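PDB 4XTK: CRISPR-associated endonuclease Cas1 from Thermotoga maritima, which probably acts as a metal-dependent DNA endonuclease in CRISPR adaptive immunity, working as a homodimer that joins a Cas2 homodimer. Local coordinates for residues E[106-111]-E[313-318]; E[112-117]-E[218-223]; E[168-173]-E[246-251]; E[202-207]-E[233-238]. One frame throughout, in Å; residues are numbered along the deposited sequence.

Interaction 1: residues E[106-111]-E[313-318]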
# COMPACT_ATOMS: atom_id res chain seq x y z
N ARG E 106 15.94 -13.82 11.22
CA ARG E 106 14.70 -14.51 10.91
C ARG E 106 14.44 -15.60 11.95
O ARG E 106 13.31 -15.78 12.39
CB ARG E 106 14.74 -15.12 9.51
CG ARG E 106 13.44 -15.80 9.13
CD ARG E 106 13.51 -16.45 7.77
NE ARG E 106 12.34 -17.30 7.54
CZ ARG E 106 12.27 -18.22 6.58
NH1 ARG E 106 13.29 -18.41 5.76
NH2 ARG E 106 11.17 -18.95 6.44
N MET E 107 15.49 -16.31 12.33
CA MET E 107 15.38 -17.38 13.31
C MET E 107 14.90 -16.83 14.64
O MET E 107 14.04 -17.42 15.30
CB MET E 107 16.71 -18.10 13.50
CG MET E 107 16.84 -19.44 12.77
SD MET E 107 15.53 -20.62 13.16
CE MET E 107 15.38 -20.41 14.91
N LEU E 108 15.47 -15.70 15.03
CA LEU E 108 15.13 -15.04 16.28
C LEU E 108 13.63 -14.71 16.36
O LEU E 108 12.99 -14.95 17.38
CB LEU E 108 15.97 -13.77 16.42
CG LEU E 108 16.24 -13.23 17.81
CD1 LEU E 108 16.71 -14.36 18.70
CD2 LEU E 108 17.32 -12.15 17.72
N ILE E 109 13.08 -14.17 15.27
CA ILE E 109 11.67 -13.80 15.22
C ILE E 109 10.79 -15.04 15.18
O ILE E 109 9.78 -15.12 15.89
CB ILE E 109 11.37 -12.91 14.00
CG1 ILE E 109 12.18 -11.61 14.08
CG2 ILE E 109 9.88 -12.60 13.90
CD1 ILE E 109 12.09 -10.74 12.83
N ALA E 110 11.16 -16.00 14.34
CA ALA E 110 10.39 -17.23 14.21
C ALA E 110 10.39 -18.02 15.52
O ALA E 110 9.38 -18.61 15.90
CB ALA E 110 10.94 -18.08 13.08
N ARG E 111 11.53 -18.02 16.20
CA ARG E 111 11.67 -18.75 17.46
C ARG E 111 10.81 -18.10 18.54
O ARG E 111 10.37 -18.77 19.47
CB ARG E 111 13.14 -18.78 17.89
CG ARG E 111 13.50 -19.93 18.79
CD ARG E 111 14.94 -19.84 19.22
NE ARG E 111 15.86 -20.30 18.19
CZ ARG E 111 16.17 -21.58 18.00
NH1 ARG E 111 15.60 -22.51 18.75
NH2 ARG E 111 17.03 -21.94 17.05
N GLU E 313 7.13 -4.69 15.93
CA GLU E 313 7.55 -3.38 15.44
C GLU E 313 8.78 -2.88 16.20
O GLU E 313 9.76 -2.42 15.60
CB GLU E 313 6.42 -2.36 15.55
CG GLU E 313 5.34 -2.50 14.48
CD GLU E 313 4.26 -1.45 14.61
OE1 GLU E 313 3.75 -1.24 15.73
OE2 GLU E 313 3.91 -0.82 13.58
N LYS E 314 8.71 -2.97 17.51
CA LYS E 314 9.81 -2.50 18.34
C LYS E 314 11.04 -3.36 18.11
O LYS E 314 12.15 -2.83 18.02
CB LYS E 314 9.40 -2.48 19.81
CG LYS E 314 8.52 -1.28 20.14
CD LYS E 314 8.18 -1.18 21.62
CE LYS E 314 7.50 -2.43 22.14
NZ LYS E 314 6.96 -2.18 23.50
N HIS E 315 10.85 -4.66 17.98
CA HIS E 315 11.95 -5.57 17.69
C HIS E 315 12.66 -5.20 16.38
O HIS E 315 13.89 -5.14 16.33
CB HIS E 315 11.46 -7.01 17.62
CG HIS E 315 12.49 -7.98 17.14
ND1 HIS E 315 13.50 -8.46 17.95
CD2 HIS E 315 12.68 -8.56 15.93
CE1 HIS E 315 14.26 -9.30 17.26
NE2 HIS E 315 13.78 -9.38 16.03
N LEU E 316 11.87 -4.95 15.34
CA LEU E 316 12.43 -4.67 14.02
C LEU E 316 13.30 -3.41 14.00
O LEU E 316 14.28 -3.36 13.26
CB LEU E 316 11.31 -4.54 12.99
CG LEU E 316 10.63 -5.86 12.61
CD1 LEU E 316 9.44 -5.63 11.73
CD2 LEU E 316 11.56 -6.79 11.92
N ILE E 317 12.96 -2.41 14.80
CA ILE E 317 13.73 -1.17 14.80
C ILE E 317 14.82 -1.11 15.87
O ILE E 317 15.48 -0.09 16.03
CB ILE E 317 12.82 0.07 14.97
CG1 ILE E 317 12.19 0.09 16.36
CG2 ILE E 317 11.76 0.10 13.90
CD1 ILE E 317 11.31 1.30 16.60
N GLY E 318 15.00 -2.19 16.62
CA GLY E 318 16.10 -2.26 17.57
C GLY E 318 15.76 -1.79 18.98
O GLY E 318 16.50 -2.06 19.92

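Interaction 2: residues E[112-117]-E[218-223]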
# COMPACT_ATOMS: atom_id res chain seq x y z
N GLU E 112 10.56 -16.80 18.39
CA GLU E 112 9.67 -16.07 19.28
C GLU E 112 8.22 -16.50 19.09
O GLU E 112 7.49 -16.73 20.05
CB GLU E 112 9.80 -14.56 19.05
CG GLU E 112 8.75 -13.69 19.74
CD GLU E 112 8.91 -13.65 21.25
OE1 GLU E 112 9.96 -14.09 21.76
OE2 GLU E 112 7.98 -13.16 21.93
N ILE E 113 7.81 -16.59 17.82
CA ILE E 113 6.48 -17.06 17.46
C ILE E 113 6.21 -18.43 18.06
O ILE E 113 5.22 -18.64 18.75
CB ILE E 113 6.32 -17.15 15.93
CG1 ILE E 113 6.57 -15.79 15.27
CG2 ILE E 113 4.94 -17.66 15.56
CD1 ILE E 113 5.52 -14.79 15.57
N VAL E 114 7.12 -19.36 17.79
CA VAL E 114 6.97 -20.74 18.23
C VAL E 114 6.93 -20.83 19.75
O VAL E 114 6.08 -21.52 20.31
CB VAL E 114 8.12 -21.61 17.69
CG1 VAL E 114 8.11 -23.00 18.32
CG2 VAL E 114 8.03 -21.71 16.17
N SER E 115 7.84 -20.12 20.41
CA SER E 115 7.93 -20.13 21.87
C SER E 115 6.61 -19.72 22.51
O SER E 115 6.12 -20.39 23.42
CB SER E 115 9.05 -19.19 22.33
OG SER E 115 9.20 -19.22 23.73
N ARG E 116 6.03 -18.63 22.02
CA ARG E 116 4.78 -18.12 22.58
C ARG E 116 3.60 -19.02 22.21
O ARG E 116 2.74 -19.29 23.05
CB ARG E 116 4.54 -16.69 22.10
CG ARG E 116 5.57 -15.68 22.60
CD ARG E 116 5.14 -15.02 23.92
NE ARG E 116 3.81 -14.43 23.81
CZ ARG E 116 2.74 -14.86 24.47
NH1 ARG E 116 2.84 -15.90 25.29
NH2 ARG E 116 1.57 -14.26 24.30
N SER E 117 3.57 -19.49 20.96
CA SER E 117 2.55 -20.44 20.52
C SER E 117 2.50 -21.67 21.42
O SER E 117 1.42 -22.15 21.77
CB SER E 117 2.81 -20.88 19.08
OG SER E 117 2.43 -19.87 18.16
N GLY E 218 6.44 -12.68 6.10
CA GLY E 218 6.43 -13.43 7.35
C GLY E 218 7.78 -14.04 7.70
O GLY E 218 8.76 -13.86 6.99
N TYR E 219 7.83 -14.79 8.80
CA TYR E 219 9.09 -15.29 9.36
C TYR E 219 9.06 -16.78 9.63
O TYR E 219 9.88 -17.53 9.09
CB TYR E 219 9.44 -14.49 10.61
CG TYR E 219 9.68 -13.05 10.23
CD1 TYR E 219 10.87 -12.66 9.61
CD2 TYR E 219 8.69 -12.09 10.41
CE1 TYR E 219 11.08 -11.36 9.22
CE2 TYR E 219 8.90 -10.78 10.02
CZ TYR E 219 10.09 -10.42 9.43
OH TYR E 219 10.30 -9.12 9.05
N LEU E 220 8.14 -17.22 10.50
CA LEU E 220 7.92 -18.64 10.70
C LEU E 220 7.47 -19.30 9.39
O LEU E 220 7.98 -20.34 8.99
CB LEU E 220 6.89 -18.89 11.81
CG LEU E 220 6.69 -20.37 12.13
CD1 LEU E 220 8.02 -21.02 12.50
CD2 LEU E 220 5.63 -20.61 13.21
N HIS E 221 6.50 -18.67 8.74
CA HIS E 221 6.09 -19.09 7.40
C HIS E 221 7.06 -18.54 6.36
O HIS E 221 7.55 -17.42 6.48
CB HIS E 221 4.67 -18.63 7.09
CG HIS E 221 3.63 -19.26 7.96
ND1 HIS E 221 3.45 -18.91 9.28
CD2 HIS E 221 2.74 -20.26 7.71
CE1 HIS E 221 2.49 -19.65 9.80
NE2 HIS E 221 2.04 -20.47 8.87
N GLU E 222 7.33 -19.34 5.34
CA GLU E 222 8.18 -18.90 4.25
C GLU E 222 7.53 -17.73 3.52
O GLU E 222 6.33 -17.75 3.26
CB GLU E 222 8.44 -20.06 3.28
CG GLU E 222 9.60 -19.83 2.32
CD GLU E 222 9.66 -20.86 1.20
OE1 GLU E 222 9.28 -20.52 0.06
OE2 GLU E 222 10.08 -22.00 1.47
N THR E 223 8.31 -16.71 3.18
CA THR E 223 7.73 -15.64 2.39
C THR E 223 7.91 -16.06 0.95
O THR E 223 9.01 -16.07 0.41
CB THR E 223 8.39 -14.27 2.66
OG1 THR E 223 8.20 -13.90 4.03
CG2 THR E 223 7.78 -13.18 1.76

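Interaction 3: residues E[168-173]-E[246-251]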
# COMPACT_ATOMS: atom_id res chain seq x y z
N SER E 168 -9.96 -34.70 24.07
CA SER E 168 -10.38 -35.32 25.32
C SER E 168 -11.39 -34.45 26.06
O SER E 168 -12.00 -34.87 27.03
CB SER E 168 -9.17 -35.61 26.22
OG SER E 168 -8.50 -34.43 26.59
N LEU E 169 -11.57 -33.22 25.57
CA LEU E 169 -12.53 -32.29 26.14
C LEU E 169 -13.86 -32.31 25.39
O LEU E 169 -14.81 -31.64 25.79
CB LEU E 169 -11.96 -30.87 26.15
CG LEU E 169 -10.73 -30.69 27.03
CD1 LEU E 169 -10.11 -29.33 26.80
CD2 LEU E 169 -11.10 -30.89 28.49
N VAL E 170 -13.91 -33.08 24.31
CA VAL E 170 -15.10 -33.12 23.46
C VAL E 170 -15.97 -34.34 23.78
O VAL E 170 -15.54 -35.48 23.62
CB VAL E 170 -14.73 -33.15 21.98
CG1 VAL E 170 -15.98 -33.30 21.14
CG2 VAL E 170 -13.98 -31.90 21.61
N SER E 171 -17.19 -34.08 24.23
CA SER E 171 -18.10 -35.14 24.65
C SER E 171 -18.63 -35.97 23.47
O SER E 171 -18.52 -37.20 23.47
CB SER E 171 -19.26 -34.54 25.43
OG SER E 171 -18.78 -33.56 26.34
N ASP E 172 -19.20 -35.29 22.48
CA ASP E 172 -19.74 -35.97 21.31
C ASP E 172 -18.63 -36.31 20.33
O ASP E 172 -17.97 -35.41 19.80
CB ASP E 172 -20.81 -35.11 20.64
CG ASP E 172 -21.70 -35.90 19.70
OD1 ASP E 172 -21.34 -37.05 19.37
OD2 ASP E 172 -22.75 -35.37 19.30
N GLU E 173 -18.43 -37.60 20.06
CA GLU E 173 -17.28 -38.00 19.25
C GLU E 173 -17.49 -37.68 17.77
O GLU E 173 -16.51 -37.60 17.02
CB GLU E 173 -16.96 -39.48 19.44
CG GLU E 173 -18.12 -40.37 19.83
CD GLU E 173 -17.70 -41.81 20.03
OE1 GLU E 173 -17.68 -42.27 21.20
OE2 GLU E 173 -17.38 -42.50 19.03
N LEU E 246 -13.55 -21.16 21.40
CA LEU E 246 -14.83 -21.02 20.73
C LEU E 246 -15.35 -22.37 20.24
O LEU E 246 -16.54 -22.67 20.35
CB LEU E 246 -14.70 -20.04 19.57
CG LEU E 246 -15.96 -19.42 19.00
CD1 LEU E 246 -16.71 -18.69 20.11
CD2 LEU E 246 -15.58 -18.46 17.89
N PHE E 247 -14.44 -23.19 19.71
CA PHE E 247 -14.80 -24.50 19.18
C PHE E 247 -15.36 -25.41 20.26
O PHE E 247 -16.40 -26.05 20.08
CB PHE E 247 -13.59 -25.16 18.51
CG PHE E 247 -13.69 -26.65 18.43
CD1 PHE E 247 -14.58 -27.25 17.55
CD2 PHE E 247 -12.89 -27.46 19.22
CE1 PHE E 247 -14.69 -28.63 17.48
CE2 PHE E 247 -12.99 -28.84 19.16
CZ PHE E 247 -13.88 -29.43 18.28
N LEU E 248 -14.66 -25.48 21.39
CA LEU E 248 -15.10 -26.28 22.53
C LEU E 248 -16.44 -25.78 23.07
O LEU E 248 -17.39 -26.55 23.22
CB LEU E 248 -14.05 -26.25 23.65
CG LEU E 248 -12.77 -27.07 23.47
CD1 LEU E 248 -11.85 -26.87 24.67
CD2 LEU E 248 -13.08 -28.54 23.27
N ASN E 249 -16.51 -24.49 23.35
CA ASN E 249 -17.71 -23.90 23.93
C ASN E 249 -18.95 -24.13 23.07
O ASN E 249 -20.01 -24.48 23.58
CB ASN E 249 -17.51 -22.40 24.17
CG ASN E 249 -16.57 -22.12 25.32
OD1 ASN E 249 -16.05 -23.04 25.95
ND2 ASN E 249 -16.34 -20.84 25.60
N LEU E 250 -18.80 -23.96 21.76
CA LEU E 250 -19.95 -24.06 20.88
C LEU E 250 -20.44 -25.51 20.67
O LEU E 250 -21.65 -25.75 20.64
CB LEU E 250 -19.63 -23.41 19.53
CG LEU E 250 -19.57 -21.88 19.61
CD1 LEU E 250 -19.21 -21.26 18.27
CD2 LEU E 250 -20.89 -21.30 20.13
N VAL E 251 -19.53 -26.47 20.55
CA VAL E 251 -19.94 -27.86 20.32
C VAL E 251 -20.40 -28.54 21.59
O VAL E 251 -21.26 -29.43 21.54
CB VAL E 251 -18.83 -28.73 19.67
CG1 VAL E 251 -18.38 -28.12 18.36
CG2 VAL E 251 -17.65 -28.94 20.62

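Interaction 4: residues E[202-207]-E[233-238]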
# COMPACT_ATOMS: atom_id res chain seq x y z
N THR E 202 -7.93 -13.25 9.02
CA THR E 202 -8.43 -12.00 8.47
C THR E 202 -8.34 -10.90 9.52
O THR E 202 -8.06 -9.75 9.21
CB THR E 202 -9.89 -12.16 7.98
OG1 THR E 202 -9.89 -13.01 6.83
CG2 THR E 202 -10.50 -10.81 7.59
N THR E 203 -8.55 -11.29 10.77
CA THR E 203 -8.54 -10.33 11.86
C THR E 203 -7.14 -9.78 12.07
O THR E 203 -6.95 -8.56 12.14
CB THR E 203 -9.04 -10.95 13.17
OG1 THR E 203 -10.41 -11.34 13.01
CG2 THR E 203 -8.92 -9.96 14.31
N VAL E 204 -6.17 -10.68 12.16
CA VAL E 204 -4.78 -10.28 12.31
C VAL E 204 -4.35 -9.40 11.14
O VAL E 204 -3.66 -8.39 11.33
CB VAL E 204 -3.84 -11.48 12.41
CG1 VAL E 204 -2.40 -11.01 12.61
CG2 VAL E 204 -4.27 -12.40 13.55
N LEU E 205 -4.79 -9.78 9.94
CA LEU E 205 -4.46 -9.03 8.73
C LEU E 205 -4.94 -7.58 8.77
O LEU E 205 -4.18 -6.66 8.44
CB LEU E 205 -5.06 -9.72 7.50
CG LEU E 205 -4.75 -9.03 6.18
CD1 LEU E 205 -3.24 -8.85 6.02
CD2 LEU E 205 -5.33 -9.80 5.00
N SER E 206 -6.19 -7.37 9.17
CA SER E 206 -6.73 -6.02 9.19
C SER E 206 -6.01 -5.19 10.26
O SER E 206 -5.81 -3.99 10.09
CB SER E 206 -8.25 -6.03 9.43
OG SER E 206 -8.57 -6.47 10.74
N LEU E 207 -5.60 -5.84 11.34
CA LEU E 207 -4.89 -5.14 12.40
C LEU E 207 -3.47 -4.76 11.98
O LEU E 207 -2.95 -3.72 12.38
CB LEU E 207 -4.86 -5.98 13.69
CG LEU E 207 -6.22 -6.08 14.40
CD1 LEU E 207 -6.11 -6.88 15.69
CD2 LEU E 207 -6.83 -4.69 14.68
N ASP E 233 1.75 -16.01 10.80
CA ASP E 233 2.70 -16.09 11.90
C ASP E 233 2.08 -15.68 13.24
O ASP E 233 2.10 -16.44 14.22
CB ASP E 233 3.92 -15.21 11.62
CG ASP E 233 4.95 -15.90 10.75
OD1 ASP E 233 4.64 -16.95 10.15
OD2 ASP E 233 6.08 -15.38 10.66
N ILE E 234 1.52 -14.48 13.28
CA ILE E 234 0.97 -13.93 14.52
C ILE E 234 -0.26 -14.72 15.00
O ILE E 234 -0.41 -14.97 16.20
CB ILE E 234 0.62 -12.43 14.33
CG1 ILE E 234 1.87 -11.65 13.93
CG2 ILE E 234 0.04 -11.84 15.61
CD1 ILE E 234 2.98 -11.71 14.98
N ALA E 235 -1.11 -15.14 14.06
CA ALA E 235 -2.29 -15.93 14.39
C ALA E 235 -1.97 -17.21 15.18
O ALA E 235 -2.82 -17.72 15.90
CB ALA E 235 -3.06 -16.28 13.13
N GLU E 236 -0.75 -17.72 15.02
CA GLU E 236 -0.36 -18.94 15.72
C GLU E 236 -0.45 -18.79 17.23
O GLU E 236 -0.67 -19.76 17.95
CB GLU E 236 1.07 -19.36 15.32
CG GLU E 236 1.27 -19.65 13.84
CD GLU E 236 0.66 -20.96 13.37
OE1 GLU E 236 -0.20 -21.53 14.08
OE2 GLU E 236 1.04 -21.44 12.27
N LEU E 237 -0.30 -17.56 17.71
CA LEU E 237 -0.33 -17.30 19.14
C LEU E 237 -1.74 -17.33 19.70
O LEU E 237 -1.95 -17.66 20.86
CB LEU E 237 0.30 -15.93 19.44
CG LEU E 237 1.82 -15.82 19.57
CD1 LEU E 237 2.52 -16.08 18.24
CD2 LEU E 237 2.20 -14.45 20.12
N PHE E 238 -2.70 -16.91 18.88
CA PHE E 238 -4.05 -16.69 19.36
C PHE E 238 -5.06 -17.77 19.01
O PHE E 238 -6.24 -17.66 19.36
CB PHE E 238 -4.51 -15.32 18.88
CG PHE E 238 -3.61 -14.22 19.31
CD1 PHE E 238 -3.79 -13.62 20.55
CD2 PHE E 238 -2.55 -13.81 18.52
CE1 PHE E 238 -2.94 -12.62 20.97
CE2 PHE E 238 -1.70 -12.82 18.94
CZ PHE E 238 -1.90 -12.22 20.17

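Interaction 1: residues E[106-111]-E[313-318]
Ile109 and His315 face each other across two helices in the mainly helical part of Cas1, with the CA of Ile109 8.6 Å from the CA of His315, a spacing wide enough that side chains alone bridge it. The centre of the contact is the imidazole of His315 against the CG1 branch of Ile109. His315 has its ring carbon CG anti to the backbone N (chi1 172°), which carries the imidazole outward from the last turn of its helix and across to Ile109. There CG1 of Ile109 lies 3.4 Å from NE2 of His315 and 3.6 Å from CD2 of the same ring, an oblique approach. Because the CG1 branch is extended (chi2 173°), its terminal methyl runs on past the ring: CD1 of Ile109 is 3.8 Å from CD2 of His315 and 4.1 Å from CD2 of Leu316, so one isoleucine links two successive residues. Leu108 meets the same imidazole at its edge, close to the ring plane, with its CD2 4.2 Å from CE1 of His315; this leucine marks the solvent side, while the other three residues are buried. The ring's rotation is fixed from elsewhere. Its ND1 accepts a hydrogen bond from the backbone N of Phe322, near the C-terminus, consistent with a proton on NE2 if the imidazole is neutral, and the Phe322 ring stacks on it. Around this junction of helices 103-127 and 301-316, helix 93-101 adds His99 beside Ile109 and Gln96 beside Leu316, whereas helix 148-166 covers Met107 and Ala110.

Interaction 2: residues E[112-117]-E[218-223]
Leu220 rests the two methyls of its forked tip on one side of helix 103-127, a helix-loop contact in the mainly helical part of Cas1, where the loop also carries His221, a manganese ligand by similarity. The tight part is a three-residue apolar cluster. With CG anti to the backbone N (chi1 -176°), Leu220 divides its methyls between neighbours: CD1 lies 3.7 Å from CG2 of Val114, while CD2 lies 3.8 Å from CG2 of Ile113. Val114 CG2 also reaches CD2 of Leu220 at 4.0 Å, its side chain running roughly at right angles to that of the leucine. All three residues are buried, and Met152 of helix 148-166 packs on Leu220 as well. The open side begins with His221, partly exposed, and Glu222, exposed, neither touching residues 112-117; Thr223 is buried again, against Gly90 of the second subunit. Asp233 of helix 230-252 holds the first half of the loop, accepting the backbone N-H groups of Tyr219 and Leu220 on OD2 and pairing through OD1 with ND1 of His221, an arrangement consistent with Asp233 positioning His221 as a second-shell residue. The loop is also closed on itself: N of Gly218 donates to OG1 of Thr223 at 3.0 Å, with a bent N-H...O angle of 131°.

Interaction 3: residues E[168-173]-E[246-251]
Leu248 lies under two consecutive residues of a loop, and the result is a helix-loop packing contact at the C-terminal end of helix 230-252, away from the putative metal site. Its two methyls meet different atoms. CD1 of Leu248 meets CD1 of Leu169 at 3.7 Å, and CD2 of Leu248 sits between the two loop residues, 3.9 Å from CB of Leu169 and 3.9 Å from CG2 of Val170. That valine methyl is shared in turn with Phe247, where CG2 of Val170 stands 4.0 Å from CE2 of Phe247, approaching the ring obliquely. With CG2 of Val170 anti to the carbonyl carbon while CG1 is anti to the backbone N (chi1 176°), it is CG2 that meets the helix. No hydrogen bond joins residues 168-173 to 246-251. One step outward, helix 188-208 backs the phenyl ring with Ala189, Leu192 and Ile193, and Arg128 packs on both leucines. Leu169 is partly exposed, in contrast to buried Val170, Phe247 and Leu248. Polar anchoring comes from just beyond the helical segment, where ND2 of Asn252 is hydrogen-bonded to the backbone O of Leu169.

Interaction 4: residues E[202-207]-E[233-238]
Val204 sets one methyl over Ile234 and the other over Ala235, where helices 188-208 and 230-252 pack side by side close to the centre of the chain, within the mainly helical part of Cas1. The small Ala235 is consistent with the close approach of the backbones: CA of Val204 is 6.5 Å from CA of Ala235. Valine's two branches part at CB. CG1, anti to the backbone N (chi1 -179°), lies 3.8 Å from CB of Ile234 and 4.0 Å from its CG2, whereas CG2 of Val204 rests 4.1 Å from CB of Ala235. Ile234 thus offers its branch point and short methyl, and its longer CG1 arm leads elsewhere. All three residues are buried, and Leu200 and Tyr201 of helix 188-208 also pack on Ala235. Next in sequence, Glu236, a manganese ligand by similarity, takes no part in the contact and forms a salt bridge with Arg159; the side chain of Ala235 is about 7 Å from that of His221. Phe238 turns to helix 301-316, meeting Leu304 and Ile305. Within the valine's own helix, Thr203 O takes two donors from the same face of its carbonyl plane, the backbone N of Leu207 and OG of Ser206, the latter at 3.0 Å and tilted 25° from that plane.

Interactions 2 and 4 are aliphatic packing, interaction 3 includes a phenyl ring and interaction 1 an imidazole; none has a hydrogen bond between its segments. All four are largely buried, though Leu108 in interaction 1 is exposed and Leu169 in interaction 3 partly so. Interaction 4 is the most central, about 3 Å from the chain's centre, and interaction 3, about 24 Å out, the most peripheral; both use helix 230-252. Interactions 1 and 2 share helix 103-127 and touch, with Ile109 CG2 3.7 Å from Tyr219 CG and Arg106 NE hydrogen-bonded to Tyr219 O. More polar links, through Asp233, join interactions 2 and 4, the two apolar contacts that adjoin the putative metal site.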